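Local coordinates for DUF3256 domain-containing protein (Porphyromonas gingivalis W83, PDB 2P3P), which is of unknown function, but probably binds a metal ion and is predicted to be a membrane protein with a transmembrane helix, at residues A[12-26]-A[68-82]. Residues are numbered along the deposited sequence; the frame is centred on the assembly and turned at random.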
# COMPACT_ATOMS: atom_id res chain seq x y z
N LEU A 12 7.79 -2.73 -15.51
CA LEU A 12 7.83 -1.92 -14.29
C LEU A 12 9.06 -1.02 -14.33
O LEU A 12 8.96 0.18 -14.02
CB LEU A 12 7.82 -2.77 -13.02
CG LEU A 12 7.89 -1.97 -11.72
CD1 LEU A 12 6.64 -1.08 -11.62
CD2 LEU A 12 8.02 -2.93 -10.51
N GLU A 13 10.19 -1.60 -14.73
CA GLU A 13 11.45 -0.83 -14.91
C GLU A 13 11.28 0.34 -15.89
O GLU A 13 11.67 1.48 -15.60
CB GLU A 13 12.57 -1.73 -15.37
CG GLU A 13 13.76 -0.97 -15.96
CD GLU A 13 15.02 -1.78 -16.16
OE1 GLU A 13 15.04 -3.00 -15.92
OE2 GLU A 13 16.04 -1.16 -16.57
N ARG A 14 10.65 0.06 -17.03
CA ARG A 14 10.36 1.11 -18.02
C ARG A 14 9.55 2.25 -17.41
O ARG A 14 9.88 3.42 -17.56
CB ARG A 14 9.58 0.54 -19.20
CG ARG A 14 10.31 -0.59 -19.92
CD ARG A 14 9.97 -0.60 -21.40
NE ARG A 14 8.60 -1.02 -21.66
CZ ARG A 14 8.16 -2.28 -21.64
NH1 ARG A 14 8.98 -3.28 -21.34
NH2 ARG A 14 6.88 -2.53 -21.90
N CYS A 15 8.47 1.90 -16.72
CA CYS A 15 7.57 2.90 -16.12
C CYS A 15 8.26 3.71 -15.04
O CYS A 15 8.10 4.94 -14.97
CB CYS A 15 6.32 2.20 -15.57
SG CYS A 15 5.30 1.46 -16.83
N PHE A 16 9.03 3.02 -14.20
CA PHE A 16 9.80 3.67 -13.15
C PHE A 16 10.80 4.68 -13.69
O PHE A 16 10.96 5.80 -13.15
CB PHE A 16 10.57 2.63 -12.34
CG PHE A 16 11.22 3.18 -11.12
CD1 PHE A 16 10.47 3.74 -10.12
CD2 PHE A 16 12.60 3.06 -10.94
CE1 PHE A 16 11.06 4.22 -8.96
CE2 PHE A 16 13.19 3.53 -9.77
CZ PHE A 16 12.42 4.12 -8.80
N LEU A 17 11.50 4.31 -14.75
CA LEU A 17 12.49 5.19 -15.33
C LEU A 17 11.81 6.45 -15.92
O LEU A 17 12.35 7.55 -15.83
CB LEU A 17 13.26 4.47 -16.42
CG LEU A 17 14.28 3.41 -16.01
CD1 LEU A 17 14.74 2.63 -17.23
CD2 LEU A 17 15.49 4.07 -15.34
N ALA A 18 10.65 6.27 -16.54
CA ALA A 18 9.90 7.39 -17.17
C ALA A 18 8.85 8.08 -16.29
O ALA A 18 8.10 8.95 -16.75
CB ALA A 18 9.25 6.89 -18.46
N MSE A 19 8.78 7.72 -15.01
CA MSE A 19 7.84 8.36 -14.09
C MSE A 19 8.24 9.84 -13.93
O MSE A 19 9.40 10.13 -13.70
CB MSE A 19 7.91 7.64 -12.74
CG MSE A 19 6.95 8.14 -11.66
SE MSE A 19 7.24 7.12 -10.03
CE MSE A 19 9.06 7.71 -9.71
N PRO A 20 7.30 10.78 -14.12
CA PRO A 20 7.64 12.18 -13.93
C PRO A 20 8.05 12.41 -12.46
O PRO A 20 7.42 11.86 -11.51
CB PRO A 20 6.33 12.93 -14.22
CG PRO A 20 5.50 12.00 -15.10
CD PRO A 20 5.90 10.59 -14.57
N GLU A 21 9.07 13.22 -12.26
CA GLU A 21 9.47 13.61 -10.90
C GLU A 21 8.29 14.16 -10.07
O GLU A 21 8.17 13.88 -8.87
CB GLU A 21 10.59 14.65 -10.96
CG GLU A 21 11.15 15.02 -9.60
CD GLU A 21 12.37 15.94 -9.67
OE1 GLU A 21 13.17 15.85 -10.62
OE2 GLU A 21 12.53 16.74 -8.74
N SER A 22 7.44 14.97 -10.71
CA SER A 22 6.30 15.59 -10.01
C SER A 22 5.32 14.57 -9.50
O SER A 22 4.73 14.78 -8.48
CB SER A 22 5.60 16.63 -10.89
OG SER A 22 4.73 17.49 -10.14
N VAL A 23 5.20 13.41 -10.18
CA VAL A 23 4.29 12.34 -9.72
C VAL A 23 4.77 11.72 -8.39
O VAL A 23 3.94 11.36 -7.53
CB VAL A 23 4.10 11.25 -10.84
CG1 VAL A 23 3.55 9.92 -10.29
CG2 VAL A 23 3.21 11.77 -11.93
N LEU A 24 6.08 11.61 -8.21
CA LEU A 24 6.66 11.14 -6.94
C LEU A 24 8.07 11.71 -6.70
O LEU A 24 9.09 11.04 -6.95
CB LEU A 24 6.65 9.61 -6.94
CG LEU A 24 6.94 8.87 -5.64
CD1 LEU A 24 5.77 8.96 -4.72
CD2 LEU A 24 7.29 7.39 -5.95
N PRO A 25 8.15 12.95 -6.18
CA PRO A 25 9.37 13.72 -5.95
C PRO A 25 10.12 13.40 -4.67
O PRO A 25 10.43 14.30 -3.86
CB PRO A 25 8.86 15.15 -5.96
CG PRO A 25 7.53 15.07 -5.35
CD PRO A 25 6.95 13.75 -5.83
N ILE A 26 10.35 12.09 -4.48
CA ILE A 26 11.12 11.54 -3.39
C ILE A 26 12.60 11.71 -3.62
O ILE A 26 13.38 11.96 -2.68
CB ILE A 26 10.75 10.02 -3.21
CG1 ILE A 26 9.26 9.91 -2.90
CG2 ILE A 26 11.62 9.35 -2.14
CD1 ILE A 26 8.80 10.87 -1.92
N ILE A 68 8.78 -2.59 -6.81
CA ILE A 68 9.70 -1.62 -6.23
C ILE A 68 9.12 -1.20 -4.86
O ILE A 68 7.94 -0.84 -4.77
CB ILE A 68 9.86 -0.39 -7.16
CG1 ILE A 68 10.59 -0.83 -8.44
CG2 ILE A 68 10.51 0.78 -6.41
CD1 ILE A 68 10.56 0.15 -9.52
N ARG A 69 9.96 -1.24 -3.83
CA ARG A 69 9.55 -0.86 -2.48
C ARG A 69 10.53 0.18 -2.02
O ARG A 69 11.76 -0.06 -1.99
CB ARG A 69 9.52 -2.07 -1.54
CG ARG A 69 8.96 -1.74 -0.12
CD ARG A 69 9.05 -2.93 0.85
NE ARG A 69 8.35 -4.16 0.48
CZ ARG A 69 7.05 -4.40 0.65
NH1 ARG A 69 6.19 -3.46 1.09
NH2 ARG A 69 6.59 -5.58 0.30
N ILE A 70 10.00 1.36 -1.72
CA ILE A 70 10.76 2.50 -1.29
C ILE A 70 10.39 2.91 0.16
O ILE A 70 9.20 2.99 0.52
CB ILE A 70 10.48 3.66 -2.24
CG1 ILE A 70 10.63 3.20 -3.70
CG2 ILE A 70 11.40 4.77 -1.99
CD1 ILE A 70 10.33 4.27 -4.70
N GLN A 71 11.39 3.15 1.00
CA GLN A 71 11.16 3.70 2.31
C GLN A 71 11.67 5.13 2.32
O GLN A 71 12.79 5.39 1.90
CB GLN A 71 11.88 2.92 3.41
CG GLN A 71 11.54 1.40 3.40
CD GLN A 71 10.06 1.06 3.67
OE1 GLN A 71 9.57 0.00 3.23
NE2 GLN A 71 9.35 1.93 4.38
N THR A 72 10.83 6.04 2.80
CA THR A 72 11.18 7.46 2.90
C THR A 72 10.97 7.95 4.31
O THR A 72 10.21 7.35 5.10
CB THR A 72 10.27 8.34 2.01
OG1 THR A 72 8.95 8.45 2.59
CG2 THR A 72 10.22 7.83 0.59
N SER A 73 11.57 9.10 4.61
CA SER A 73 11.37 9.75 5.90
C SER A 73 10.18 10.72 5.88
O SER A 73 9.85 11.32 6.89
CB SER A 73 12.64 10.50 6.32
OG SER A 73 13.11 11.38 5.30
N THR A 74 9.54 10.90 4.73
CA THR A 74 8.50 11.94 4.61
C THR A 74 7.11 11.30 4.48
O THR A 74 6.27 11.38 5.39
CB THR A 74 8.79 12.81 3.39
OG1 THR A 74 8.92 11.98 2.24
CG2 THR A 74 10.07 13.60 3.58
N VAL A 75 6.91 10.60 3.36
CA VAL A 75 5.61 10.03 3.00
C VAL A 75 5.44 8.55 3.43
O VAL A 75 4.37 7.94 3.22
CB VAL A 75 5.37 10.12 1.50
CG1 VAL A 75 5.29 11.58 1.07
CG2 VAL A 75 6.48 9.39 0.74
N GLY A 76 6.47 7.97 4.00
CA GLY A 76 6.42 6.59 4.43
C GLY A 76 6.86 5.65 3.31
O GLY A 76 7.78 5.96 2.55
N GLU A 77 6.24 4.48 3.27
CA GLU A 77 6.54 3.44 2.28
C GLU A 77 5.75 3.64 0.99
O GLU A 77 4.55 3.86 1.04
CB GLU A 77 6.17 2.07 2.83
CG GLU A 77 6.41 0.97 1.84
CD GLU A 77 6.11 -0.38 2.40
OE1 GLU A 77 4.89 -0.70 2.47
OE2 GLU A 77 7.07 -1.09 2.75
N VAL A 78 6.43 3.49 -0.15
CA VAL A 78 5.80 3.42 -1.47
C VAL A 78 6.14 2.08 -2.08
O VAL A 78 7.33 1.75 -2.24
CB VAL A 78 6.33 4.57 -2.38
CG1 VAL A 78 5.84 4.42 -3.89
CG2 VAL A 78 6.05 5.91 -1.80
N PHE A 79 5.09 1.32 -2.42
CA PHE A 79 5.25 0.00 -2.99
C PHE A 79 4.48 0.02 -4.30
O PHE A 79 3.34 0.41 -4.33
CB PHE A 79 4.72 -1.05 -2.05
CG PHE A 79 4.89 -2.43 -2.56
CD1 PHE A 79 6.11 -3.09 -2.41
CD2 PHE A 79 3.84 -3.08 -3.21
CE1 PHE A 79 6.29 -4.42 -2.89
CE2 PHE A 79 4.02 -4.40 -3.68
CZ PHE A 79 5.24 -5.05 -3.54
N MSE A 80 5.13 -0.35 -5.39
CA MSE A 80 4.46 -0.28 -6.68
C MSE A 80 4.73 -1.51 -7.50
O MSE A 80 5.81 -2.15 -7.41
CB MSE A 80 4.89 0.96 -7.47
CG MSE A 80 6.29 0.92 -7.93
SE MSE A 80 6.76 2.49 -9.04
CE MSE A 80 6.73 3.78 -7.64
N ARG A 81 3.73 -1.83 -8.31
CA ARG A 81 3.73 -3.05 -9.14
C ARG A 81 2.85 -2.79 -10.35
O ARG A 81 1.96 -1.97 -10.26
CB ARG A 81 3.12 -4.23 -8.40
CG ARG A 81 3.97 -4.77 -7.30
CD ARG A 81 3.62 -6.20 -6.95
NE ARG A 81 3.95 -7.11 -8.04
CZ ARG A 81 3.35 -8.26 -8.24
NH1 ARG A 81 2.35 -8.63 -7.47
NH2 ARG A 81 3.73 -9.03 -9.24
N ILE A 82 3.09 -3.54 -11.43
CA ILE A 82 2.19 -3.64 -12.57
C ILE A 82 1.15 -4.73 -12.26
O ILE A 82 1.47 -5.79 -11.76
CB ILE A 82 2.96 -4.05 -13.88
CG1 ILE A 82 4.00 -3.02 -14.21
CG2 ILE A 82 2.02 -4.03 -15.12
CD1 ILE A 82 3.39 -1.71 -14.61
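I68 CD1 lies over one face of the F16 ring, and L12, one turn earlier, reaches the same isoleucine, where helix 12-18 and the loop after it pack on one face of an antiparallel beta hairpin, strands 68-72 and 77-82. The hairpin belongs to a larger meandering sheet; the helix crosses strand 77-82 at 127°, with axes 9.1 Å apart, a spacing that side chains fill. L12 can be followed outward. Its CB lies 4.0 Å from I82 CG1, the two side chains running alongside one another with opposed headings; CG faces I68 CD1, CD1 touches both I82 CG1 and M80 CG, and CD2 ends 3.8 Å from I68 N, near M80 O, to which that nitrogen donates. With CG of F16 trans to the backbone N (chi1 -172°), the ring takes I68 CD1 in a CH-pi contact 3.7 Å from the centroid, 22° off the normal. The selenium of M80, a selenomethionine like M19, approaches this ring obliquely as a Met-aromatic contact. The bent M80 chain brings CE up to both M19 SE, at 4.1 Å, and L24 CD2, which lie on the same side of it; L24 CD2 also meets V78 CG1 tip to tip. Helix 29-39 adds C36 beside F16, while V94 of strand 90-98 touches M80. At the hairpin turn, G76 O accepts both T72 N and T72 OG1, and T72 CG2 presses against I26 CG2 at a tight 3.4 Å.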